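Local coordinates for AxyAgu115A (Amphibacillus xylanus NBRC 15112, PDB 6NPS), which acts as a family GH115 alpha-glucuronidase, a hemicellulase that probably removes glucuronic acid side groups from arabinoglucuronoxylan, at residues Y427-W432 and N480-Y485; N815-L820 and D844-E849; Y865-N870 and A940-V945; I882-N887 and T919-E924. The protein carries 3 engineered substitutions. All coordinates share one frame; numbering follows the deposited sequence.

Interaction 1. Residues Y427-W432 and N480-Y485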
loop_
_atom_site.group_PDB
_atom_site.type_symbol
_atom_site.label_atom_id
_atom_site.label_comp_id
_atom_site.label_asym_id
_atom_site.label_seq_id
_atom_site.Cartn_x
_atom_site.Cartn_y
_atom_site.Cartn_z
ATOM N N TYR A 427 -4.307 -20.025 -25.744
ATOM C CA TYR A 427 -5.100 -19.278 -26.725
ATOM C C TYR A 427 -4.671 -19.729 -28.106
ATOM O O TYR A 427 -3.487 -19.645 -28.429
ATOM C CB TYR A 427 -4.834 -17.783 -26.488
ATOM C CG TYR A 427 -5.631 -16.784 -27.315
ATOM C CD1 TYR A 427 -6.997 -16.814 -27.339
ATOM C CD2 TYR A 427 -4.963 -15.794 -28.047
ATOM C CE1 TYR A 427 -7.731 -15.870 -28.156
ATOM C CE2 TYR A 427 -5.649 -14.867 -28.821
ATOM C CZ TYR A 427 -7.033 -14.894 -28.854
ATOM O OH TYR A 427 -7.692 -13.970 -29.631
ATOM N N LEU A 428 -5.621 -20.183 -28.934
ATOM C CA LEU A 428 -5.252 -20.815 -30.204
ATOM C C LEU A 428 -4.375 -19.961 -31.103
ATOM O O LEU A 428 -3.405 -20.506 -31.662
ATOM C CB LEU A 428 -6.510 -21.266 -30.961
ATOM C CG LEU A 428 -7.325 -22.390 -30.295
ATOM C CD1 LEU A 428 -8.224 -23.085 -31.351
ATOM C CD2 LEU A 428 -6.478 -23.446 -29.572
ATOM N N PRO A 429 -4.626 -18.653 -31.282
ATOM C CA PRO A 429 -3.746 -17.858 -32.159
ATOM C C PRO A 429 -2.297 -17.894 -31.772
ATOM O O PRO A 429 -1.418 -17.911 -32.646
ATOM C CB PRO A 429 -4.321 -16.427 -32.016
ATOM C CG PRO A 429 -5.793 -16.679 -31.799
ATOM C CD PRO A 429 -5.841 -17.891 -30.892
ATOM N N LYS A 430 -2.015 -17.870 -30.465
ATOM C CA LYS A 430 -0.648 -17.958 -29.992
ATOM C C LYS A 430 -0.056 -19.340 -30.265
ATOM O O LYS A 430 1.093 -19.464 -30.725
ATOM C CB LYS A 430 -0.622 -17.652 -28.499
ATOM C CG LYS A 430 0.713 -17.921 -27.790
ATOM C CD LYS A 430 1.705 -16.829 -28.027
ATOM C CE LYS A 430 2.975 -17.042 -27.165
ATOM N NZ LYS A 430 2.906 -16.418 -25.812
ATOM N N ILE A 431 -0.820 -20.389 -29.972
ATOM C CA ILE A 431 -0.346 -21.752 -30.255
ATOM C C ILE A 431 -0.041 -21.909 -31.730
ATOM O O ILE A 431 0.976 -22.516 -32.107
ATOM C CB ILE A 431 -1.370 -22.808 -29.794
ATOM C CG1 ILE A 431 -1.595 -22.707 -28.292
ATOM C CG2 ILE A 431 -0.877 -24.229 -30.103
ATOM C CD1 ILE A 431 -2.850 -23.491 -27.839
ATOM N N TRP A 432 -0.952 -21.417 -32.599
ATOM C CA TRP A 432 -0.723 -21.521 -34.035
ATOM C C TRP A 432 0.561 -20.799 -34.424
ATOM O O TRP A 432 1.392 -21.342 -35.162
ATOM C CB TRP A 432 -1.926 -20.968 -34.819
ATOM C CG TRP A 432 -1.729 -20.974 -36.296
ATOM C CD1 TRP A 432 -2.126 -21.951 -37.160
ATOM C CD2 TRP A 432 -1.063 -19.983 -37.087
ATOM N NE1 TRP A 432 -1.760 -21.631 -38.431
ATOM C CE2 TRP A 432 -1.119 -20.419 -38.423
ATOM C CE3 TRP A 432 -0.443 -18.763 -36.801
ATOM C CZ2 TRP A 432 -0.559 -19.690 -39.472
ATOM C CZ3 TRP A 432 0.112 -18.039 -37.852
ATOM C CH2 TRP A 432 0.038 -18.498 -39.163
ATOM N N ASN A 480 -4.883 -17.198 -39.907
ATOM C CA ASN A 480 -6.175 -16.705 -39.429
ATOM C C ASN A 480 -7.299 -17.733 -39.626
ATOM O O ASN A 480 -8.427 -17.396 -40.009
ATOM C CB ASN A 480 -6.510 -15.370 -40.100
ATOM C CG ASN A 480 -5.537 -14.259 -39.681
ATOM O OD1 ASN A 480 -5.175 -14.163 -38.492
ATOM N ND2 ASN A 480 -5.052 -13.477 -40.644
ATOM N N LYS A 481 -7.013 -19.005 -39.343
ATOM C CA LYS A 481 -8.064 -20.017 -39.405
ATOM C C LYS A 481 -8.359 -20.671 -38.050
ATOM O O LYS A 481 -9.114 -21.653 -38.007
ATOM C CB LYS A 481 -7.704 -21.094 -40.444
ATOM C CG LYS A 481 -7.683 -20.534 -41.875
ATOM C CD LYS A 481 -8.833 -21.089 -42.722
ATOM C CE LYS A 481 -9.137 -20.203 -43.948
ATOM N NZ LYS A 481 -10.293 -19.257 -43.803
ATOM N N THR A 482 -7.795 -20.161 -36.942
ATOM C CA THR A 482 -8.090 -20.783 -35.653
ATOM C C THR A 482 -9.520 -20.475 -35.215
ATOM O O THR A 482 -10.114 -21.267 -34.480
ATOM C CB THR A 482 -7.066 -20.378 -34.562
ATOM O OG1 THR A 482 -7.064 -18.967 -34.377
ATOM C CG2 THR A 482 -5.620 -20.821 -34.942
ATOM N N ASP A 483 -10.094 -19.353 -35.657
ATOM C CA ASP A 483 -11.523 -19.136 -35.436
ATOM C C ASP A 483 -12.351 -20.199 -36.145
ATOM O O ASP A 483 -13.315 -20.722 -35.578
ATOM C CB ASP A 483 -11.956 -17.752 -35.932
ATOM C CG ASP A 483 -11.552 -16.629 -34.990
ATOM O OD1 ASP A 483 -10.941 -16.905 -33.925
ATOM O OD2 ASP A 483 -11.847 -15.456 -35.329
ATOM N N ASP A 484 -12.053 -20.455 -37.422
ATOM C CA ASP A 484 -12.694 -21.565 -38.130
ATOM C C ASP A 484 -12.463 -22.903 -37.428
ATOM O O ASP A 484 -13.381 -23.733 -37.349
ATOM C CB ASP A 484 -12.194 -21.634 -39.570
ATOM C CG ASP A 484 -12.783 -20.529 -40.438
ATOM O OD1 ASP A 484 -13.725 -19.831 -39.985
ATOM O OD2 ASP A 484 -12.295 -20.352 -41.573
ATOM N N TYR A 485 -11.245 -23.146 -36.922
ATOM C CA TYR A 485 -11.016 -24.389 -36.178
ATOM C C TYR A 485 -11.951 -24.462 -34.978
ATOM O O TYR A 485 -12.596 -25.491 -34.731
ATOM C CB TYR A 485 -9.567 -24.507 -35.675
ATOM C CG TYR A 485 -9.382 -25.858 -34.979
ATOM C CD1 TYR A 485 -9.021 -26.968 -35.705
ATOM C CD2 TYR A 485 -9.636 -26.014 -33.596
ATOM C CE1 TYR A 485 -8.881 -28.241 -35.093
ATOM C CE2 TYR A 485 -9.514 -27.245 -32.980
ATOM C CZ TYR A 485 -9.133 -28.353 -33.729
ATOM O OH TYR A 485 -9.005 -29.571 -33.124
HETATM O O HOH W 1 -9.196 -15.030 -31.995
#
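Thr-482 has OG1 between its backbone N and carbonyl carbon (chi1 60°), which sets CG2 beside the N. Leu-428 has CG anti to the carbonyl carbon, and Trp-432 has CG anti to the N (chi1 177°). With these torsions the side chains meet between the first turns of helices 428-440 and 482-494, inside the GH115 catalytic region, which belongs to the TIM-barrel clan. Tyr-427 and Lys-481 hold the N-cap positions of the two helices. Thr-482 has the largest share of the contact; its CB and its two branches each meet a different residue. Thr-482 CB lies 3.8 Å from Leu-428 CB. Thr-482 CG2 meets Trp-432 CB at 3.7 Å, the two side chains crossing at about a right angle. Thr-482 OG1 comes 3.7 Å from Pro-429 CG, a plain van der Waals approach. An alanine in place of Thr-482 would lose OG1 and CG2, and would probably loosen the packing against Pro-429 and Trp-432. One turn after Thr-482, Tyr-485 CD2 meets Leu-428 CD1 at 4.0 Å, and the Tyr-485 hydroxyl bonds to Asp-466. Phe-463 of helix 458-469 also packs on Leu-428, Thr-482 and Tyr-485. Pro-429 CD sits over the centre of the Tyr-427 ring, and Tyr-427 OH bonds to Gly-822 O. One water links Tyr-427 to Asp-483, donating to Tyr-427 OH (3.0 Å) and to Asp-483 OD1 (3.2 Å).

Interaction 2. Residues N815-L820 and D844-E849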
loop_
_atom_site.group_PDB
_atom_site.type_symbol
_atom_site.label_atom_id
_atom_site.label_comp_id
_atom_site.label_asym_id
_atom_site.label_seq_id
_atom_site.Cartn_x
_atom_site.Cartn_y
_atom_site.Cartn_z
ATOM N N ASN A 815 7.601 -11.868 -49.384
ATOM C CA ASN A 815 7.914 -11.606 -47.983
ATOM C C ASN A 815 7.140 -10.366 -47.561
ATOM O O ASN A 815 7.315 -9.289 -48.141
ATOM C CB ASN A 815 9.416 -11.417 -47.754
ATOM C CG ASN A 815 10.260 -12.449 -48.498
ATOM O OD1 ASN A 815 10.154 -13.653 -48.268
ATOM N ND2 ASN A 815 11.085 -11.970 -49.424
ATOM N N ARG A 816 6.311 -10.504 -46.535
ATOM C CA ARG A 816 5.375 -9.436 -46.222
ATOM C C ARG A 816 4.979 -9.512 -44.762
ATOM O O ARG A 816 4.974 -10.591 -44.166
ATOM C CB ARG A 816 4.120 -9.539 -47.100
ATOM C CG ARG A 816 3.210 -10.721 -46.736
ATOM C CD ARG A 816 3.793 -12.099 -47.191
ATOM N NE ARG A 816 2.900 -13.192 -46.807
ATOM C CZ ARG A 816 3.200 -14.481 -46.874
ATOM N NH1 ARG A 816 4.392 -14.872 -47.291
ATOM N NH2 ARG A 816 2.299 -15.386 -46.494
ATOM N N PHE A 817 4.619 -8.363 -44.197
ATOM C CA PHE A 817 3.906 -8.376 -42.930
ATOM C C PHE A 817 2.477 -8.868 -43.107
ATOM O O PHE A 817 1.787 -8.503 -44.051
ATOM C CB PHE A 817 3.903 -6.987 -42.296
ATOM C CG PHE A 817 5.169 -6.672 -41.549
ATOM C CD1 PHE A 817 5.341 -7.092 -40.264
ATOM C CD2 PHE A 817 6.198 -5.955 -42.187
ATOM C CE1 PHE A 817 6.534 -6.834 -39.564
ATOM C CE2 PHE A 817 7.341 -5.664 -41.521
ATOM C CZ PHE A 817 7.524 -6.104 -40.196
ATOM N N GLU A 818 2.042 -9.714 -42.195
ATOM C CA GLU A 818 0.672 -10.197 -42.159
ATOM C C GLU A 818 0.017 -9.776 -40.851
ATOM O O GLU A 818 0.677 -9.769 -39.797
ATOM C CB GLU A 818 0.632 -11.729 -42.258
ATOM C CG GLU A 818 1.131 -12.292 -43.568
ATOM C CD GLU A 818 0.026 -12.428 -44.601
ATOM O OE1 GLU A 818 -1.108 -11.972 -44.330
ATOM O OE2 GLU A 818 0.297 -12.980 -45.690
ATOM N N VAL A 819 -1.288 -9.507 -40.886
ATOM C CA VAL A 819 -2.034 -9.230 -39.658
ATOM C C VAL A 819 -2.530 -10.556 -39.111
ATOM O O VAL A 819 -3.209 -11.306 -39.823
ATOM C CB VAL A 819 -3.219 -8.282 -39.902
ATOM C CG1 VAL A 819 -4.012 -8.033 -38.565
ATOM C CG2 VAL A 819 -2.747 -6.942 -40.540
ATOM N N LEU A 820 -2.182 -10.843 -37.852
ATOM C CA LEU A 820 -2.687 -11.997 -37.118
ATOM C C LEU A 820 -3.913 -11.526 -36.340
ATOM O O LEU A 820 -3.778 -10.855 -35.317
ATOM C CB LEU A 820 -1.611 -12.554 -36.190
ATOM C CG LEU A 820 -0.349 -13.095 -36.885
ATOM C CD1 LEU A 820 0.758 -13.530 -35.868
ATOM C CD2 LEU A 820 -0.740 -14.278 -37.709
ATOM N N ASP A 844 15.979 -7.614 -48.761
ATOM C CA ASP A 844 14.740 -8.370 -48.859
ATOM C C ASP A 844 13.747 -8.071 -47.734
ATOM O O ASP A 844 12.677 -8.683 -47.702
ATOM C CB ASP A 844 15.057 -9.875 -48.868
ATOM C CG ASP A 844 15.842 -10.318 -47.619
ATOM O OD1 ASP A 844 16.020 -11.532 -47.397
ATOM O OD2 ASP A 844 16.262 -9.439 -46.832
ATOM N N ALA A 845 14.064 -7.178 -46.795
ATOM C CA ALA A 845 13.174 -6.961 -45.649
ATOM C C ALA A 845 11.885 -6.262 -46.077
ATOM O O ALA A 845 11.950 -5.191 -46.673
ATOM C CB ALA A 845 13.862 -6.115 -44.585
ATOM N N PRO A 846 10.715 -6.797 -45.747
ATOM C CA PRO A 846 9.469 -6.045 -45.946
ATOM C C PRO A 846 9.276 -5.006 -44.844
ATOM O O PRO A 846 9.887 -5.071 -43.768
ATOM C CB PRO A 846 8.385 -7.120 -45.833
ATOM C CG PRO A 846 8.950 -8.044 -44.750
ATOM C CD PRO A 846 10.484 -8.086 -45.063
ATOM N N PHE A 847 8.377 -4.059 -45.105
ATOM C CA PHE A 847 8.090 -3.030 -44.114
ATOM C C PHE A 847 6.607 -2.687 -44.091
ATOM O O PHE A 847 5.849 -3.008 -45.014
ATOM C CB PHE A 847 8.964 -1.761 -44.308
ATOM C CG PHE A 847 8.706 -0.963 -45.560
ATOM C CD1 PHE A 847 7.673 -0.040 -45.611
ATOM C CD2 PHE A 847 9.568 -1.050 -46.652
ATOM C CE1 PHE A 847 7.457 0.724 -46.729
ATOM C CE2 PHE A 847 9.357 -0.276 -47.784
ATOM C CZ PHE A 847 8.297 0.618 -47.816
ATOM N N VAL A 848 6.198 -2.075 -42.982
ATOM C CA VAL A 848 4.915 -1.389 -42.863
ATOM C C VAL A 848 5.230 0.065 -42.572
ATOM O O VAL A 848 6.268 0.389 -41.988
ATOM C CB VAL A 848 3.984 -1.974 -41.771
ATOM C CG1 VAL A 848 3.433 -3.331 -42.236
ATOM C CG2 VAL A 848 4.709 -2.104 -40.433
ATOM N N GLU A 849 4.337 0.945 -42.997
ATOM C CA GLU A 849 4.566 2.378 -42.873
ATOM C C GLU A 849 3.382 3.034 -42.175
ATOM O O GLU A 849 2.238 2.864 -42.599
ATOM C CB GLU A 849 4.801 2.989 -44.259
ATOM C CG GLU A 849 5.048 4.497 -44.305
ATOM C CD GLU A 849 5.319 4.972 -45.744
ATOM O OE1 GLU A 849 6.364 4.590 -46.314
ATOM O OE2 GLU A 849 4.480 5.707 -46.311
HETATM O O HOH W 2 4.739 -5.909 -45.797
#
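The two segments run in nearly the same direction, 18° apart over their touching parts, and come closest at Arg-816 and Pro-846, CA atoms 5.3 Å apart. Not paired directly, strands 814-821 and 847-854 each pair antiparallel with strand 803-808, in the GH115 C-terminal domain. Phe-817 and Pro-846 carry most of the contact. Phe-817 CB meets Val-848 CG1 at 3.7 Å, and Val-848 CG2 lies over one face of the ring. The ring edge turns to the other backbone, with Phe-817 CE2 3.4 Å from Pro-846 O. Pro-846 CB sits 3.3 Å from Asn-815 O. An alanine at Phe-817 would lose the ring and probably leave Val-848 and Pro-846 less well packed. Phe-817 N donates to a water (2.9 Å) that also lies 3.2 Å from Phe-847 O. The Arg-816 side chain starts away from segment 844-849; its guanidinium grips Glu-818 OE2 side-on through NE (2.8 Å) and NH2. Apolar side chains and one water thus join the segments, while the Arg-816 and Glu-818 charges pair within their own strand.

Interaction 3. Residues Y865-N870 and A940-V945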
loop_
_atom_site.group_PDB
_atom_site.type_symbol
_atom_site.label_atom_id
_atom_site.label_comp_id
_atom_site.label_asym_id
_atom_site.label_seq_id
_atom_site.Cartn_x
_atom_site.Cartn_y
_atom_site.Cartn_z
ATOM N N TYR A 865 5.109 -2.287 -28.252
ATOM C CA TYR A 865 4.563 -3.376 -27.453
ATOM C C TYR A 865 4.681 -4.643 -28.301
ATOM O O TYR A 865 4.100 -4.716 -29.385
ATOM C CB TYR A 865 3.103 -3.105 -27.091
ATOM C CG TYR A 865 2.915 -2.038 -26.017
ATOM C CD1 TYR A 865 3.292 -0.715 -26.241
ATOM C CD2 TYR A 865 2.340 -2.361 -24.786
ATOM C CE1 TYR A 865 3.094 0.281 -25.255
ATOM C CE2 TYR A 865 2.147 -1.401 -23.809
ATOM C CZ TYR A 865 2.516 -0.079 -24.051
ATOM O OH TYR A 865 2.339 0.872 -23.071
ATOM N N LEU A 866 5.433 -5.629 -27.812
ATOM C CA LEU A 866 5.749 -6.831 -28.583
ATOM C C LEU A 866 5.338 -8.090 -27.841
ATOM O O LEU A 866 5.429 -8.165 -26.611
ATOM C CB LEU A 866 7.254 -6.939 -28.881
ATOM C CG LEU A 866 7.916 -5.738 -29.522
ATOM C CD1 LEU A 866 9.422 -5.872 -29.436
ATOM C CD2 LEU A 866 7.454 -5.626 -30.989
ATOM N N GLN A 867 4.947 -9.105 -28.595
ATOM C CA GLN A 867 4.836 -10.421 -27.996
ATOM C C GLN A 867 6.190 -10.812 -27.406
ATOM O O GLN A 867 7.230 -10.536 -28.022
ATOM C CB GLN A 867 4.380 -11.449 -29.032
ATOM C CG GLN A 867 3.493 -12.505 -28.424
ATOM C CD GLN A 867 4.274 -13.686 -27.883
ATOM O OE1 GLN A 867 3.875 -14.299 -26.895
ATOM N NE2 GLN A 867 5.384 -14.022 -28.543
ATOM N N PRO A 868 6.223 -11.442 -26.204
ATOM C CA PRO A 868 7.535 -11.773 -25.572
ATOM C C PRO A 868 8.168 -13.043 -26.137
ATOM O O PRO A 868 8.267 -14.095 -25.500
ATOM C CB PRO A 868 7.166 -11.922 -24.089
ATOM C CG PRO A 868 5.771 -12.424 -24.092
ATOM C CD PRO A 868 5.091 -11.725 -25.299
ATOM N N SER A 869 8.616 -12.950 -27.373
ATOM C CA SER A 869 9.332 -14.022 -28.043
ATOM C C SER A 869 10.791 -14.070 -27.604
ATOM O O SER A 869 11.383 -13.063 -27.202
ATOM C CB SER A 869 9.258 -13.821 -29.554
ATOM O OG SER A 869 8.033 -14.337 -30.016
ATOM N N ASN A 870 11.385 -15.253 -27.738
ATOM C CA ASN A 870 12.786 -15.410 -27.422
ATOM C C ASN A 870 13.605 -15.477 -28.704
ATOM O O ASN A 870 13.094 -15.916 -29.736
ATOM C CB ASN A 870 12.972 -16.691 -26.600
ATOM C CG ASN A 870 12.187 -16.647 -25.320
ATOM O OD1 ASN A 870 12.378 -15.726 -24.527
ATOM N ND2 ASN A 870 11.291 -17.613 -25.102
ATOM N N ALA A 940 6.864 -9.810 -33.341
ATOM C CA ALA A 940 5.416 -9.707 -33.487
ATOM C C ALA A 940 4.962 -8.448 -32.749
ATOM O O ALA A 940 5.080 -8.362 -31.516
ATOM C CB ALA A 940 4.706 -10.945 -32.960
ATOM N N LEU A 941 4.466 -7.470 -33.504
ATOM C CA LEU A 941 4.267 -6.125 -32.991
ATOM C C LEU A 941 2.779 -5.890 -32.803
ATOM O O LEU A 941 1.998 -6.057 -33.754
ATOM C CB LEU A 941 4.856 -5.098 -33.960
ATOM C CG LEU A 941 4.641 -3.623 -33.641
ATOM C CD1 LEU A 941 5.415 -3.138 -32.400
ATOM C CD2 LEU A 941 5.117 -2.827 -34.857
ATOM N N GLU A 942 2.393 -5.470 -31.601
ATOM C CA GLU A 942 0.994 -5.277 -31.241
ATOM C C GLU A 942 0.581 -3.814 -31.211
ATOM O O GLU A 942 -0.527 -3.500 -31.642
ATOM C CB GLU A 942 0.688 -5.906 -29.869
ATOM C CG GLU A 942 0.871 -7.447 -29.915
ATOM C CD GLU A 942 0.716 -8.189 -28.567
ATOM O OE1 GLU A 942 -0.096 -7.769 -27.699
ATOM O OE2 GLU A 942 1.406 -9.231 -28.402
ATOM N N LYS A 943 1.425 -2.923 -30.692
ATOM C CA LYS A 943 1.033 -1.532 -30.486
ATOM C C LYS A 943 2.296 -0.685 -30.526
ATOM O O LYS A 943 3.378 -1.144 -30.150
ATOM C CB LYS A 943 0.275 -1.351 -29.136
ATOM C CG LYS A 943 -0.272 0.089 -28.898
ATOM C CD LYS A 943 -0.806 0.277 -27.469
ATOM C CE LYS A 943 -2.069 -0.479 -27.259
ATOM N NZ LYS A 943 -2.646 -0.078 -25.963
ATOM N N ILE A 944 2.149 0.546 -31.014
ATOM C CA ILE A 944 3.212 1.546 -31.018
ATOM C C ILE A 944 2.687 2.767 -30.270
ATOM O O ILE A 944 1.583 3.242 -30.556
ATOM C CB ILE A 944 3.606 1.953 -32.449
ATOM C CG1 ILE A 944 3.888 0.714 -33.311
ATOM C CG2 ILE A 944 4.759 2.931 -32.419
ATOM C CD1 ILE A 944 3.896 1.000 -34.817
ATOM N N VAL A 945 3.498 3.316 -29.372
ATOM C CA VAL A 945 3.149 4.538 -28.656
ATOM C C VAL A 945 4.254 5.557 -28.884
ATOM O O VAL A 945 5.434 5.213 -28.785
ATOM C CB VAL A 945 2.953 4.257 -27.158
ATOM C CG1 VAL A 945 2.609 5.550 -26.436
ATOM C CG2 VAL A 945 1.859 3.197 -26.970
HETATM O O HOH W 3 8.051 -10.267 -30.710
#
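Residues 865-867 run antiparallel to strand 940-945, their directions 164° apart, with a classic beta bulge in which Glu-942 and Lys-943 both face Tyr-865. Tyr-865 N bonds to Lys-943 O at 2.8 Å, nearly straight. Tyr-865 O accepts from Glu-942 N at 2.9 Å, nearly along the C=O axis, and takes a second, weak bond from Lys-943 N. Beyond the bulge Gln-867 N bonds to Ala-940 O at 3.0 Å. A water then bridges the two segments: it donates to Gln-867 O, 2.8 Å away, and accepts from Ala-940 N. On one face of the sheet Tyr-865 and Lys-943 lie side by side and point the same way. The lysine bends at chi3 (-71°), and its CD sits over a face of the ring. Its NZ is too far for more than a weak cation-pi attraction; it bonds instead to Leu-958 O and Pro-960 O. Val-945 CG2 meets Tyr-865 CE1 obliquely at 3.6 Å. On the other face Leu-866 CD2 packs on Leu-941 CD1 at 3.5 Å. Strand 858-866 also pairs with strand 915-923, and strand 940-948 with strands 794-797 and 828-833. Gln-867 OE1 accepts from Lys-430 NZ of helix 428-440, so this corner of the C-terminal domain reaches the catalytic region.

Interaction 4. Residues I882-N887 and T919-E924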
loop_
_atom_site.group_PDB
_atom_site.type_symbol
_atom_site.label_atom_id
_atom_site.label_comp_id
_atom_site.label_asym_id
_atom_site.label_seq_id
_atom_site.Cartn_x
_atom_site.Cartn_y
_atom_site.Cartn_z
ATOM N N ILE A 882 13.963 0.487 -38.035
ATOM C CA ILE A 882 13.076 1.649 -38.001
ATOM C C ILE A 882 13.651 2.750 -38.874
ATOM O O ILE A 882 14.862 3.000 -38.876
ATOM C CB ILE A 882 12.802 2.188 -36.580
ATOM C CG1 ILE A 882 14.037 2.860 -35.999
ATOM C CG2 ILE A 882 12.285 1.085 -35.649
ATOM C CD1 ILE A 882 13.722 3.890 -34.928
ATOM N N GLN A 883 12.773 3.415 -39.618
ATOM C CA GLN A 883 13.167 4.568 -40.401
ATOM C C GLN A 883 12.126 5.658 -40.239
ATOM O O GLN A 883 10.931 5.420 -40.447
ATOM C CB GLN A 883 13.321 4.213 -41.865
ATOM C CG GLN A 883 13.721 5.387 -42.700
ATOM C CD GLN A 883 13.856 5.005 -44.138
ATOM O OE1 GLN A 883 13.371 3.954 -44.553
ATOM N NE2 GLN A 883 14.521 5.844 -44.916
ATOM N N VAL A 884 12.588 6.844 -39.866
ATOM C CA VAL A 884 11.735 8.010 -39.661
ATOM C C VAL A 884 11.983 8.965 -40.811
ATOM O O VAL A 884 13.114 9.424 -41.009
ATOM C CB VAL A 884 12.009 8.676 -38.308
ATOM C CG1 VAL A 884 11.231 9.996 -38.168
ATOM C CG2 VAL A 884 11.662 7.714 -37.200
ATOM N N ASN A 885 10.933 9.251 -41.576
ATOM C CA ASN A 885 10.996 10.179 -42.716
ATOM C C ASN A 885 12.097 9.689 -43.658
ATOM O O ASN A 885 12.077 8.511 -44.060
ATOM C CB ASN A 885 11.162 11.604 -42.187
ATOM C CG ASN A 885 9.985 12.056 -41.320
ATOM O OD1 ASN A 885 8.819 11.807 -41.646
ATOM N ND2 ASN A 885 10.294 12.732 -40.216
ATOM N N GLU A 886 13.072 10.521 -44.024
ATOM C CA GLU A 886 14.098 10.110 -44.968
ATOM C C GLU A 886 15.452 9.840 -44.319
ATOM O O GLU A 886 16.442 9.652 -45.033
ATOM C CB GLU A 886 14.239 11.154 -46.080
ATOM C CG GLU A 886 13.160 11.038 -47.169
ATOM C CD GLU A 886 12.860 9.590 -47.654
ATOM O OE1 GLU A 886 11.761 9.395 -48.221
ATOM O OE2 GLU A 886 13.695 8.658 -47.505
ATOM N N ASN A 887 15.517 9.778 -42.994
ATOM C CA ASN A 887 16.781 9.526 -42.326
ATOM C C ASN A 887 17.240 8.086 -42.583
ATOM O O ASN A 887 16.535 7.269 -43.185
ATOM C CB ASN A 887 16.649 9.792 -40.830
ATOM C CG ASN A 887 16.030 11.152 -40.527
ATOM O OD1 ASN A 887 16.153 12.088 -41.320
ATOM N ND2 ASN A 887 15.343 11.260 -39.392
ATOM N N THR A 919 12.903 3.568 -27.916
ATOM C CA THR A 919 13.991 4.172 -28.668
ATOM C C THR A 919 13.630 5.636 -28.905
ATOM O O THR A 919 12.456 5.983 -28.978
ATOM C CB THR A 919 14.225 3.410 -30.000
ATOM O OG1 THR A 919 15.382 3.919 -30.662
ATOM C CG2 THR A 919 13.036 3.552 -30.921
ATOM N N LYS A 920 14.634 6.502 -28.989
ATOM C CA LYS A 920 14.375 7.906 -29.278
ATOM C C LYS A 920 14.467 8.163 -30.781
ATOM O O LYS A 920 15.325 7.605 -31.466
ATOM C CB LYS A 920 15.350 8.815 -28.520
ATOM C CG LYS A 920 15.177 8.788 -27.002
ATOM C CD LYS A 920 15.994 9.904 -26.349
ATOM C CE LYS A 920 16.503 9.522 -24.956
ATOM N NZ LYS A 920 15.401 9.302 -23.970
ATOM N N ILE A 921 13.565 9.003 -31.296
ATOM C CA ILE A 921 13.556 9.381 -32.706
ATOM C C ILE A 921 13.390 10.893 -32.787
ATOM O O ILE A 921 12.912 11.540 -31.856
ATOM C CB ILE A 921 12.434 8.656 -33.495
ATOM C CG1 ILE A 921 11.051 9.030 -32.928
ATOM C CG2 ILE A 921 12.642 7.105 -33.453
ATOM C CD1 ILE A 921 9.830 8.604 -33.781
ATOM N N THR A 922 13.821 11.476 -33.899
ATOM C CA THR A 922 13.599 12.899 -34.128
ATOM C C THR A 922 12.512 13.057 -35.177
ATOM O O THR A 922 12.591 12.459 -36.252
ATOM C CB THR A 922 14.892 13.607 -34.543
ATOM O OG1 THR A 922 15.953 13.225 -33.648
ATOM C CG2 THR A 922 14.722 15.155 -34.520
ATOM N N CYS A 923 11.477 13.820 -34.847
ATOM C CA CYS A 923 10.392 14.079 -35.780
ATOM C C CYS A 923 10.381 15.536 -36.203
ATOM O O CYS A 923 10.802 16.429 -35.455
ATOM C CB CYS A 923 9.020 13.724 -35.190
ATOM S SG CYS A 923 8.915 12.111 -34.430
ATOM N N GLU A 924 9.855 15.752 -37.404
ATOM C CA GLU A 924 9.525 17.066 -37.922
ATOM C C GLU A 924 8.225 17.568 -37.298
ATOM O O GLU A 924 7.453 16.813 -36.701
ATOM C CB GLU A 924 9.388 17.009 -39.438
ATOM C CG GLU A 924 10.693 17.223 -40.170
ATOM C CD GLU A 924 10.782 16.434 -41.469
ATOM O OE1 GLU A 924 9.930 16.658 -42.362
ATOM O OE2 GLU A 924 11.710 15.601 -41.600
HETATM O O HOH W 4 12.763 13.479 -38.957
#
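Apolar packing joins strands 882-884 and 919-923, whose axes pass 8.3 Å apart at an angle of 25°. That spacing, with side chains facing across it, is consistent with two layers of a beta-sandwich. Ile-882 CD1 meets Ile-921 CG2 at 3.7 Å, approaching obliquely, and reaches Thr-919 CG2 tip to tip. Val-884 crosses Ile-921 at about a right angle, its CG2 3.9 Å from Ile-921 CB.

Separately, Val-884 CG1 makes a van der Waals contact with a backbone oxygen, Thr-922 O, at 3.4 Å.

Polar contacts gather at the type II' turn from Val-884 to Asn-887, closed by Asn-887 N bonding to Val-884 O. Asn-885 OD1 accepts from Lys-929 N, while its ND2 donates to Asn-928 OD1. Asn-885 ND2 also donates to a water at 2.9 Å, and this water donates to Thr-922 O, 2.9 Å from it. Asn-887 ND2 adds a weak bond to the same water. The two strands thus meet by hydrophobic contact, with a water bridge at the turn.

How the interactions relate
Interaction 1 comes first along the chain and lies in the catalytic region. Interactions 2, 3 and 4 follow in the C-terminal domain, with interaction 4 nested inside the loop closed by interaction 3. The three are close together: centres are about 14 Å apart for 2 and 3, and about 19 Å for 4 from either. Strands 858-866 and 915-923, neighbours in the sheet, link interactions 3 and 4. Interaction 1 touches both 2 and 3. Asn-480 ND2 lies 3.0 Å from Val-819 O, a probable hydrogen bond, and Trp-432 packs on Leu-820. The C-terminal domain therefore packs directly on the catalytic region. Interaction 4, about 35 Å from interaction 1 between centres, is remote.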